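PDB 6ANY: Bm4233, isoform b from Brugia malayi, which is a secreted venom allergen-like protein of the CAP superfamily that probably binds and carries sterols or related lipids. Local coordinates for residues Lys22-Leu27 and Lys44-Leu49; Tyr39-Lys44 and Leu176-Gly181; Ser91-Arg96 and Ile150-Asp155. All coordinates share one frame; numbering follows the deposited sequence.

Interaction 1 of 3, residues Lys22-Leu27 and Lys44-Leu49; sequences KFRSLL and KNMLLL
The last turns of helix 10-28 in the CAP alpha-beta-alpha sandwich are pinned to the loop between strands 43-44 and 50-51 by Arg24, whose guanidinium reaches Met46, Leu47 and Leu49. The grip is side-on, two nitrogens donating to one backbone acceptor: Arg24 NE lies 3.0 Å from Leu47 O, and Arg24 NH2 lies 2.7 Å from Leu47 O. The carbonyl oxygen lies close to the guanidinium plane. NE of Arg24 approaches almost in line with the C=O of Leu47 (173°), whereas NH2 comes from the flank at 129°. A bend in the Arg24 chain at chi3 (87°) places NE where it can donate to this carbonyl.

Both faces of the same group are packed by loop side chains. Leu49 CD2 sits 3.7 Å from Arg24 CZ over the centre of one face, and Met46 SD lies 3.4 Å from CZ over the centre of the other, so the flat group is held between a methyl and a sulfur. On the remaining nitrogen, NH1 donates to the backbone oxygens of Met138 and Trp140, so main-chain carbonyls take hydrogen bonds from all three nitrogens of this buried group. Leu201 of strand 201-202 also packs on Arg24 and Met46, bringing the C-terminal region onto the joint. Three residues further along the helix, Leu27 adds a lighter apolar touch. Met46, bent at both chi2 and chi3, directs its terminal methyl to the helix, where CE stands 4.1 Å from Leu27 CD2.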
loop_
_atom_site.group_PDB
_atom_site.type_symbol
_atom_site.label_atom_id
_atom_site.label_comp_id
_atom_site.label_asym_id
_atom_site.label_seq_id
_atom_site.Cartn_x
_atom_site.Cartn_y
_atom_site.Cartn_z
ATOM N N LYS A 22 -9.736 -1.330 1.785
ATOM C CA LYS A 22 -10.866 -0.581 1.200
ATOM C C LYS A 22 -10.556 -0.037 -0.208
ATOM O O LYS A 22 -11.365 -0.192 -1.147
ATOM C CB LYS A 22 -11.283 0.574 2.092
ATOM C CG LYS A 22 -12.338 1.476 1.466
ATOM C CD LYS A 22 -12.878 2.422 2.543
ATOM C CE LYS A 22 -13.899 3.445 2.036
ATOM N NZ LYS A 22 -14.824 3.899 3.114
ATOM N N PHE A 23 -9.381 0.582 -0.347
ATOM C CA PHE A 23 -8.928 1.019 -1.650
ATOM C C PHE A 23 -8.939 -0.107 -2.655
ATOM O O PHE A 23 -9.413 0.070 -3.766
ATOM C CB PHE A 23 -7.529 1.652 -1.587
ATOM C CG PHE A 23 -7.498 3.052 -1.004
ATOM C CD1 PHE A 23 -8.572 3.913 -1.131
ATOM C CD2 PHE A 23 -6.371 3.511 -0.373
ATOM C CE1 PHE A 23 -8.525 5.208 -0.606
ATOM C CE2 PHE A 23 -6.295 4.796 0.156
ATOM C CZ PHE A 23 -7.360 5.658 0.023
ATOM N N ARG A 24 -8.379 -1.240 -2.260
ATOM C CA ARG A 24 -8.262 -2.376 -3.138
ATOM C C ARG A 24 -9.597 -2.881 -3.571
ATOM O O ARG A 24 -9.805 -3.134 -4.747
ATOM C CB ARG A 24 -7.455 -3.469 -2.462
ATOM C CG ARG A 24 -5.965 -3.207 -2.600
ATOM C CD ARG A 24 -5.174 -3.886 -1.510
ATOM N NE ARG A 24 -4.816 -5.267 -1.822
ATOM C CZ ARG A 24 -3.756 -5.665 -2.524
ATOM N NH1 ARG A 24 -2.854 -4.788 -2.963
ATOM N NH2 ARG A 24 -3.534 -6.980 -2.685
ATOM N N SER A 25 -10.527 -3.002 -2.628
ATOM C CA SER A 25 -11.890 -3.439 -2.933
ATOM C C SER A 25 -12.626 -2.465 -3.850
ATOM O O SER A 25 -13.230 -2.868 -4.874
ATOM C CB SER A 25 -12.648 -3.674 -1.629
ATOM O OG SER A 25 -13.980 -3.930 -1.907
ATOM N N LEU A 26 -12.571 -1.177 -3.535
ATOM C CA LEU A 26 -13.172 -0.148 -4.422
ATOM C C LEU A 26 -12.599 -0.243 -5.804
ATOM O O LEU A 26 -13.330 -0.183 -6.774
ATOM C CB LEU A 26 -12.958 1.259 -3.894
ATOM C CG LEU A 26 -13.782 1.637 -2.658
ATOM C CD1 LEU A 26 -13.372 3.001 -2.192
ATOM C CD2 LEU A 26 -15.292 1.677 -2.891
ATOM N N LEU A 27 -11.290 -0.466 -5.908
ATOM C CA LEU A 27 -10.652 -0.595 -7.205
ATOM C C LEU A 27 -11.146 -1.799 -7.998
ATOM O O LEU A 27 -11.433 -1.655 -9.208
ATOM C CB LEU A 27 -9.142 -0.764 -7.030
ATOM C CG LEU A 27 -8.271 -0.795 -8.243
ATOM C CD1 LEU A 27 -8.400 0.497 -9.085
ATOM C CD2 LEU A 27 -6.854 -1.084 -7.824
ATOM N N LYS A 44 -10.049 -9.519 -10.162
ATOM C CA LYS A 44 -10.214 -10.768 -9.415
ATOM C C LYS A 44 -8.894 -11.135 -8.822
ATOM O O LYS A 44 -7.825 -10.563 -9.181
ATOM C CB LYS A 44 -10.753 -11.895 -10.284
ATOM C CG LYS A 44 -9.743 -12.438 -11.291
ATOM C CD LYS A 44 -10.369 -13.494 -12.163
ATOM C CE LYS A 44 -9.324 -14.483 -12.609
ATOM N NZ LYS A 44 -9.809 -15.150 -13.874
ATOM N N ASN A 45 -8.950 -12.037 -7.868
ATOM C CA ASN A 45 -7.766 -12.469 -7.117
ATOM C C ASN A 45 -6.923 -11.321 -6.469
ATOM O O ASN A 45 -5.718 -11.431 -6.340
ATOM C CB ASN A 45 -6.889 -13.379 -7.960
ATOM C CG ASN A 45 -7.518 -14.735 -8.196
ATOM O OD1 ASN A 45 -8.163 -15.280 -7.336
ATOM N ND2 ASN A 45 -7.328 -15.261 -9.381
ATOM N N MET A 46 -7.564 -10.235 -6.062
ATOM C CA MET A 46 -6.846 -9.150 -5.371
ATOM C C MET A 46 -6.785 -9.599 -3.910
ATOM O O MET A 46 -7.806 -9.742 -3.266
ATOM C CB MET A 46 -7.582 -7.832 -5.545
ATOM C CG MET A 46 -7.131 -6.679 -4.660
ATOM S SD MET A 46 -5.643 -5.941 -5.365
ATOM C CE MET A 46 -6.313 -4.955 -6.627
ATOM N N LEU A 47 -5.570 -9.840 -3.409
ATOM C CA LEU A 47 -5.390 -10.358 -2.044
ATOM C C LEU A 47 -5.716 -9.340 -0.950
ATOM O O LEU A 47 -5.436 -8.132 -1.094
ATOM C CB LEU A 47 -3.962 -10.904 -1.853
ATOM C CG LEU A 47 -3.608 -12.075 -2.781
ATOM C CD1 LEU A 47 -2.165 -12.525 -2.634
ATOM C CD2 LEU A 47 -4.605 -13.255 -2.615
ATOM N N LEU A 48 -6.283 -9.839 0.147
ATOM C CA LEU A 48 -6.575 -9.027 1.291
ATOM C C LEU A 48 -5.270 -8.827 2.126
ATOM O O LEU A 48 -4.648 -9.773 2.605
ATOM C CB LEU A 48 -7.657 -9.663 2.121
ATOM C CG LEU A 48 -8.331 -8.787 3.188
ATOM C CD1 LEU A 48 -9.786 -9.161 3.420
ATOM C CD2 LEU A 48 -7.661 -8.954 4.521
ATOM N N LEU A 49 -4.853 -7.586 2.260
ATOM C CA LEU A 49 -3.608 -7.286 3.005
ATOM C C LEU A 49 -3.691 -7.651 4.478
ATOM O O LEU A 49 -4.685 -7.430 5.113
ATOM C CB LEU A 49 -3.182 -5.827 2.850
ATOM C CG LEU A 49 -3.006 -5.301 1.449
ATOM C CD1 LEU A 49 -2.594 -3.820 1.501
ATOM C CD2 LEU A 49 -1.969 -6.108 0.683
#

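Interaction 2 of 3, residues Tyr39-Lys44 and Leu176-Gly181; sequences YMPRGK and LIYELG. With NAG (2-acetamido-2-deoxy-beta-D-glucopyranose), chain C.
Tyr178 meets the 39-44 segment with the hydroxyl end and one edge of its ring. With CG between the backbone N and the carbonyl carbon (chi1 60°), the ring is directed at that segment. The hydroxyl donates to Pro41 O, OH to O 2.7 Å, in the carbonyl plane and on a lone pair of that oxygen, which itself lies in the plane of the ring at its edge. Gly43 CA comes against the same edge, 3.7 Å from Tyr178 CE2. Met40 meets the Tyr178 hydroxyl with CB, and the bend at chi3 swings CE back to it as well. Further out, Pro41 CB packs tightly on Leu180 CD2 at 3.5 Å.

The backbones run as a short, weakly bonded antiparallel pair, 43-44 beside 179-180. Lys44 N donates to Glu179 O (2.9 Å), and Gly181 N to Arg42 O (3.2 Å), the latter donor rising 40° out of the carbonyl plane. A water takes the Glu179 N-H and donates to Lys44 O. Lys44, extended beyond CG, passes over Gly181 CA and reaches Glu179, CE to OE1 3.3 Å; its NZ stays beyond salt-bridge range at 4.3 Å from OE1, which accepts from Asn45 ND2. Arg42 turns its guanidinium to a salt bridge with Glu182. At the start of 176-181, Leu176 CG lies 3.8 Å from NAG C8, the acetamido methyl of the glycan.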
loop_
_atom_site.group_PDB
_atom_site.type_symbol
_atom_site.label_atom_id
_atom_site.label_comp_id
_atom_site.label_asym_id
_atom_site.label_seq_id
_atom_site.Cartn_x
_atom_site.Cartn_y
_atom_site.Cartn_z
ATOM N N TYR A 39 -13.199 4.704 -15.372
ATOM C CA TYR A 39 -13.093 3.730 -14.282
ATOM C C TYR A 39 -12.038 2.674 -14.532
ATOM O O TYR A 39 -11.882 2.210 -15.607
ATOM C CB TYR A 39 -14.424 3.068 -14.008
ATOM C CG TYR A 39 -15.405 4.012 -13.332
ATOM C CD1 TYR A 39 -15.150 4.497 -12.056
ATOM C CD2 TYR A 39 -16.576 4.426 -13.978
ATOM C CE1 TYR A 39 -15.992 5.392 -11.440
ATOM C CE2 TYR A 39 -17.452 5.295 -13.365
ATOM C CZ TYR A 39 -17.138 5.776 -12.083
ATOM O OH TYR A 39 -17.977 6.603 -11.445
ATOM N N MET A 40 -11.317 2.303 -13.489
ATOM C CA MET A 40 -10.375 1.229 -13.574
ATOM C C MET A 40 -11.121 -0.062 -13.722
ATOM O O MET A 40 -12.257 -0.147 -13.309
ATOM C CB MET A 40 -9.494 1.233 -12.331
ATOM C CG MET A 40 -8.511 2.410 -12.341
ATOM S SD MET A 40 -7.086 2.153 -13.461
ATOM C CE MET A 40 -6.054 0.985 -12.616
ATOM N N PRO A 41 -10.491 -1.067 -14.323
ATOM C CA PRO A 41 -11.230 -2.292 -14.673
ATOM C C PRO A 41 -11.495 -3.121 -13.448
ATOM O O PRO A 41 -10.700 -3.100 -12.530
ATOM C CB PRO A 41 -10.260 -3.038 -15.617
ATOM C CG PRO A 41 -8.919 -2.404 -15.417
ATOM C CD PRO A 41 -9.205 -0.996 -15.039
ATOM N N ARG A 42 -12.584 -3.851 -13.453
ATOM C CA ARG A 42 -12.888 -4.810 -12.399
ATOM C C ARG A 42 -11.835 -5.892 -12.320
ATOM O O ARG A 42 -11.280 -6.279 -13.337
ATOM C CB ARG A 42 -14.292 -5.412 -12.544
ATOM C CG ARG A 42 -15.391 -4.419 -12.175
ATOM C CD ARG A 42 -16.803 -4.901 -12.564
ATOM N NE ARG A 42 -17.350 -5.868 -11.625
ATOM C CZ ARG A 42 -18.019 -5.571 -10.515
ATOM N NH1 ARG A 42 -18.219 -4.313 -10.179
ATOM N NH2 ARG A 42 -18.506 -6.543 -9.743
ATOM N N GLY A 43 -11.523 -6.304 -11.090
ATOM C CA GLY A 43 -10.461 -7.222 -10.794
ATOM C C GLY A 43 -10.842 -8.445 -9.989
ATOM O O GLY A 43 -11.862 -8.426 -9.283
ATOM N N LYS A 44 -10.049 -9.519 -10.162
ATOM C CA LYS A 44 -10.214 -10.768 -9.415
ATOM C C LYS A 44 -8.894 -11.135 -8.822
ATOM O O LYS A 44 -7.825 -10.563 -9.181
ATOM C CB LYS A 44 -10.753 -11.895 -10.284
ATOM C CG LYS A 44 -9.743 -12.438 -11.291
ATOM C CD LYS A 44 -10.369 -13.494 -12.163
ATOM C CE LYS A 44 -9.324 -14.483 -12.609
ATOM N NZ LYS A 44 -9.809 -15.150 -13.874
ATOM N N LEU A 176 0.961 -7.819 -14.810
ATOM C CA LEU A 176 -0.254 -7.032 -14.554
ATOM C C LEU A 176 -0.252 -6.559 -13.105
ATOM O O LEU A 176 0.165 -7.303 -12.228
ATOM C CB LEU A 176 -1.526 -7.870 -14.797
ATOM C CG LEU A 176 -1.661 -8.512 -16.199
ATOM C CD1 LEU A 176 -2.953 -9.327 -16.227
ATOM C CD2 LEU A 176 -1.609 -7.496 -17.353
ATOM N N ILE A 177 -0.828 -5.412 -12.856
ATOM C CA ILE A 177 -0.932 -4.861 -11.507
ATOM C C ILE A 177 -1.884 -5.748 -10.677
ATOM O O ILE A 177 -1.582 -6.153 -9.537
ATOM C CB ILE A 177 -1.443 -3.419 -11.563
ATOM C CG1 ILE A 177 -0.411 -2.553 -12.330
ATOM C CG2 ILE A 177 -1.709 -2.881 -10.131
ATOM C CD1 ILE A 177 -1.006 -1.329 -12.938
ATOM N N TYR A 178 -3.017 -6.065 -11.293
ATOM C CA TYR A 178 -3.936 -7.053 -10.769
ATOM C C TYR A 178 -4.670 -7.756 -11.907
ATOM O O TYR A 178 -4.698 -7.260 -12.990
ATOM C CB TYR A 178 -4.934 -6.427 -9.782
ATOM C CG TYR A 178 -5.830 -5.328 -10.318
ATOM C CD1 TYR A 178 -5.413 -4.008 -10.294
ATOM C CD2 TYR A 178 -7.130 -5.601 -10.779
ATOM C CE1 TYR A 178 -6.210 -2.988 -10.756
ATOM C CE2 TYR A 178 -7.961 -4.581 -11.275
ATOM C CZ TYR A 178 -7.493 -3.260 -11.278
ATOM O OH TYR A 178 -8.288 -2.206 -11.745
ATOM N N GLU A 179 -5.225 -8.932 -11.652
ATOM C CA GLU A 179 -5.895 -9.736 -12.713
ATOM C C GLU A 179 -7.278 -9.148 -13.036
ATOM O O GLU A 179 -8.031 -8.804 -12.136
ATOM C CB GLU A 179 -6.074 -11.212 -12.335
ATOM C CG GLU A 179 -4.810 -11.926 -11.978
ATOM C CD GLU A 179 -5.084 -13.357 -11.482
ATOM O OE1 GLU A 179 -6.178 -13.902 -11.895
ATOM O OE2 GLU A 179 -4.203 -13.879 -10.696
ATOM N N LEU A 180 -7.579 -9.043 -14.329
ATOM C CA LEU A 180 -8.900 -8.643 -14.820
ATOM C C LEU A 180 -9.931 -9.733 -14.603
ATOM O O LEU A 180 -9.726 -10.876 -14.973
ATOM C CB LEU A 180 -8.864 -8.315 -16.290
ATOM C CG LEU A 180 -7.926 -7.139 -16.680
ATOM C CD1 LEU A 180 -8.064 -6.867 -18.147
ATOM C CD2 LEU A 180 -8.305 -5.885 -15.935
ATOM N N GLY A 181 -11.001 -9.389 -13.905
ATOM C CA GLY A 181 -12.045 -10.352 -13.620
ATOM C C GLY A 181 -13.086 -9.762 -12.723
ATOM O O GLY A 181 -13.205 -8.542 -12.558
HETATM C C1 NAG C . 2.813 -6.556 -21.182
HETATM C C2 NAG C . 2.684 -8.066 -21.223
HETATM C C3 NAG C . 3.942 -8.659 -21.856
HETATM C C4 NAG C . 4.288 -7.950 -23.171
HETATM C C5 NAG C . 4.290 -6.429 -22.978
HETATM C C6 NAG C . 4.535 -5.640 -24.259
HETATM C C7 NAG C . 1.331 -9.225 -19.563
HETATM C C8 NAG C . 1.304 -9.848 -18.203
HETATM N N2 NAG C . 2.436 -8.557 -19.877
HETATM O O3 NAG C . 3.746 -10.053 -22.107
HETATM O O4 NAG C . 5.576 -8.403 -23.633
HETATM O O5 NAG C . 3.032 -6.016 -22.466
HETATM O O6 NAG C . 3.709 -6.162 -25.302
HETATM O O7 NAG C . 0.394 -9.328 -20.331
HETATM O O HOH W 1 -5.136 -9.856 -8.735
#

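Interaction 3 of 3, residues Ser91-Arg96 and Ile150-Asp155; sequences SVEKLR and IATNCD
Ile150 and Thr152, near the end of strand 145-153 in the central sheet of the CAP sandwich, receive Arg96, Glu93 and Val92 from the loop that leads from strand 80-87 to helix 99-108. Ile150 comes first. Its CG2 lies over one face of the Arg96 guanidinium, 3.9 Å from NH1 and displaced toward the rim. Its backbone oxygen is linked to the same arginine through a water that donates to Ile150 O and accepts from Arg96 NH2 (3.0 Å); that NH2 also donates to Arg7 O, tying in the N-terminal region.

Ala151 turns its methyl from the loop and pairs through its backbone with Ile161 on the adjoining strand. Thr152 is the hub. Its OG1 lies between the backbone N and the carbonyl carbon (chi1 48°), from where it donates to Glu93 OE2 at 2.7 Å and accepts from Arg96 NH1 at 2.9 Å. The carboxylate oxygen is met on its syn side, and Thr152 OG1 lies near the guanidinium plane, so the hydroxyl bridges a carboxylate and a guanidinium and is probably polarised by both. Arg96 reaches it with a chain extended from CG to NE, crossing the threonine at about a right angle while its CG rests on Thr152 CG2. On another flank Val92 CG2 packs against Thr152 CB at 3.9 Å, and beyond the contact Val92 touches Leu160 of strand 159-167.

Asn153 turns away from the loop, yet its side-chain oxygen helps hold a second water beside Thr152: this water accepts from Thr152 N at 2.8 Å and donates to Asn153 OD1 at 2.8 Å. Cys154 follows, its SG bonded to Cys66 SG in a disulfide.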
loop_
_atom_site.group_PDB
_atom_site.type_symbol
_atom_site.label_atom_id
_atom_site.label_comp_id
_atom_site.label_asym_id
_atom_site.label_seq_id
_atom_site.Cartn_x
_atom_site.Cartn_y
_atom_site.Cartn_z
ATOM N N SER A 91 5.113 21.361 15.612
ATOM C CA SER A 91 5.135 19.978 16.026
ATOM C C SER A 91 4.153 19.159 15.218
ATOM O O SER A 91 3.025 19.579 15.002
ATOM C CB SER A 91 4.743 19.829 17.506
ATOM O OG SER A 91 4.601 18.442 17.806
ATOM N N VAL A 92 4.587 17.982 14.804
ATOM C CA VAL A 92 3.718 17.022 14.092
ATOM C C VAL A 92 3.064 15.954 14.970
ATOM O O VAL A 92 2.510 14.983 14.446
ATOM C CB VAL A 92 4.478 16.383 12.905
ATOM C CG1 VAL A 92 4.938 17.511 11.975
ATOM C CG2 VAL A 92 5.665 15.544 13.326
ATOM N N GLU A 93 3.101 16.112 16.292
ATOM C CA GLU A 93 2.632 15.026 17.202
ATOM C C GLU A 93 1.170 14.756 16.999
ATOM O O GLU A 93 0.723 13.584 17.118
ATOM C CB GLU A 93 2.910 15.297 18.703
ATOM C CG GLU A 93 4.207 14.732 19.313
ATOM C CD GLU A 93 4.503 13.250 18.967
ATOM O OE1 GLU A 93 3.811 12.375 19.561
ATOM O OE2 GLU A 93 5.450 12.993 18.128
ATOM N N LYS A 94 0.424 15.818 16.722
ATOM C CA LYS A 94 -0.974 15.700 16.383
ATOM C C LYS A 94 -1.258 14.901 15.083
ATOM O O LYS A 94 -2.422 14.516 14.853
ATOM C CB LYS A 94 -1.559 17.092 16.224
ATOM C CG LYS A 94 -1.481 17.987 17.461
ATOM C CD LYS A 94 -2.847 18.410 18.021
ATOM C CE LYS A 94 -2.729 18.975 19.456
ATOM N NZ LYS A 94 -2.444 20.454 19.576
ATOM N N LEU A 95 -0.249 14.736 14.205
ATOM C CA LEU A 95 -0.417 14.048 12.952
ATOM C C LEU A 95 -0.021 12.614 13.048
ATOM O O LEU A 95 -0.260 11.875 12.087
ATOM C CB LEU A 95 0.368 14.726 11.799
ATOM C CG LEU A 95 0.184 16.238 11.614
ATOM C CD1 LEU A 95 1.153 16.735 10.582
ATOM C CD2 LEU A 95 -1.268 16.554 11.252
ATOM N N ARG A 96 0.519 12.171 14.193
ATOM C CA ARG A 96 1.004 10.807 14.265
ATOM C C ARG A 96 -0.061 9.756 14.110
ATOM O O ARG A 96 0.198 8.726 13.484
ATOM C CB ARG A 96 1.735 10.559 15.571
ATOM C CG ARG A 96 2.620 9.352 15.545
ATOM C CD ARG A 96 3.295 9.121 16.903
ATOM N NE ARG A 96 3.934 7.809 16.866
ATOM C CZ ARG A 96 5.170 7.517 16.480
ATOM N NH1 ARG A 96 6.025 8.444 16.126
ATOM N NH2 ARG A 96 5.538 6.244 16.449
ATOM N N ILE A 150 6.779 4.601 11.649
ATOM C CA ILE A 150 6.532 6.028 11.712
ATOM C C ILE A 150 7.506 6.735 12.638
ATOM O O ILE A 150 7.815 6.264 13.777
ATOM C CB ILE A 150 5.094 6.251 12.205
ATOM C CG1 ILE A 150 4.104 5.773 11.137
ATOM C CG2 ILE A 150 4.846 7.728 12.479
ATOM C CD1 ILE A 150 2.666 5.603 11.671
ATOM N N ALA A 151 7.928 7.906 12.208
ATOM C CA ALA A 151 8.837 8.757 13.005
ATOM C C ALA A 151 8.278 10.145 13.043
ATOM O O ALA A 151 8.036 10.704 12.011
ATOM C CB ALA A 151 10.227 8.779 12.398
ATOM N N THR A 152 8.110 10.715 14.224
ATOM C CA THR A 152 7.687 12.101 14.376
ATOM C C THR A 152 8.626 12.978 15.154
ATOM O O THR A 152 8.268 14.103 15.523
ATOM C CB THR A 152 6.308 12.151 15.069
ATOM O OG1 THR A 152 6.302 11.311 16.240
ATOM C CG2 THR A 152 5.260 11.697 14.113
ATOM N N ASN A 153 9.815 12.474 15.403
ATOM C CA ASN A 153 10.873 13.237 16.088
ATOM C C ASN A 153 11.797 13.941 15.132
ATOM O O ASN A 153 12.617 14.750 15.571
ATOM C CB ASN A 153 11.749 12.358 16.967
ATOM C CG ASN A 153 12.423 11.300 16.166
ATOM O OD1 ASN A 153 11.734 10.434 15.650
ATOM N ND2 ASN A 153 13.737 11.348 16.050
ATOM N N CYS A 154 11.642 13.671 13.831
ATOM C CA CYS A 154 12.497 14.234 12.773
ATOM C C CYS A 154 12.448 15.759 12.789
ATOM O O CYS A 154 11.389 16.351 13.091
ATOM C CB CYS A 154 12.028 13.682 11.461
ATOM S SG CYS A 154 11.887 11.833 11.423
ATOM N N ASP A 155 13.597 16.395 12.538
ATOM C CA ASP A 155 13.708 17.864 12.532
ATOM C C ASP A 155 13.129 18.550 13.740
ATOM O O ASP A 155 12.202 19.368 13.641
ATOM C CB ASP A 155 12.995 18.418 11.275
ATOM C CG ASP A 155 13.712 18.034 10.008
ATOM O OD1 ASP A 155 14.930 17.931 10.070
ATOM O OD2 ASP A 155 13.078 17.780 8.965
HETATM O O HOH W 2 6.490 15.291 17.292
HETATM O O HOH W 3 9.251 9.460 16.451
HETATM O O HOH W 4 8.492 6.465 16.461
#

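From the N terminus, helix 10-28 supplies 22-27, and interaction 1 closes a short loop by returning the chain to it at 44-49. Interaction 2 opens before that loop is complete: 39-44 shares Lys44 with it and pairs only much later with 176-181, so the two cross. They also touch in space, Leu27 and Met46 packing on Tyr178, and together join the helix end, the 43-44 strand and the C-terminal region. Interaction 3 starts and ends within the long excursion between 44 and 176, tying the loop before helix 99-108 to the central sheet. Its centre lies about 30 Å from the centre of interaction 1 and about 36 Å from that of interaction 2, across the chain's centre.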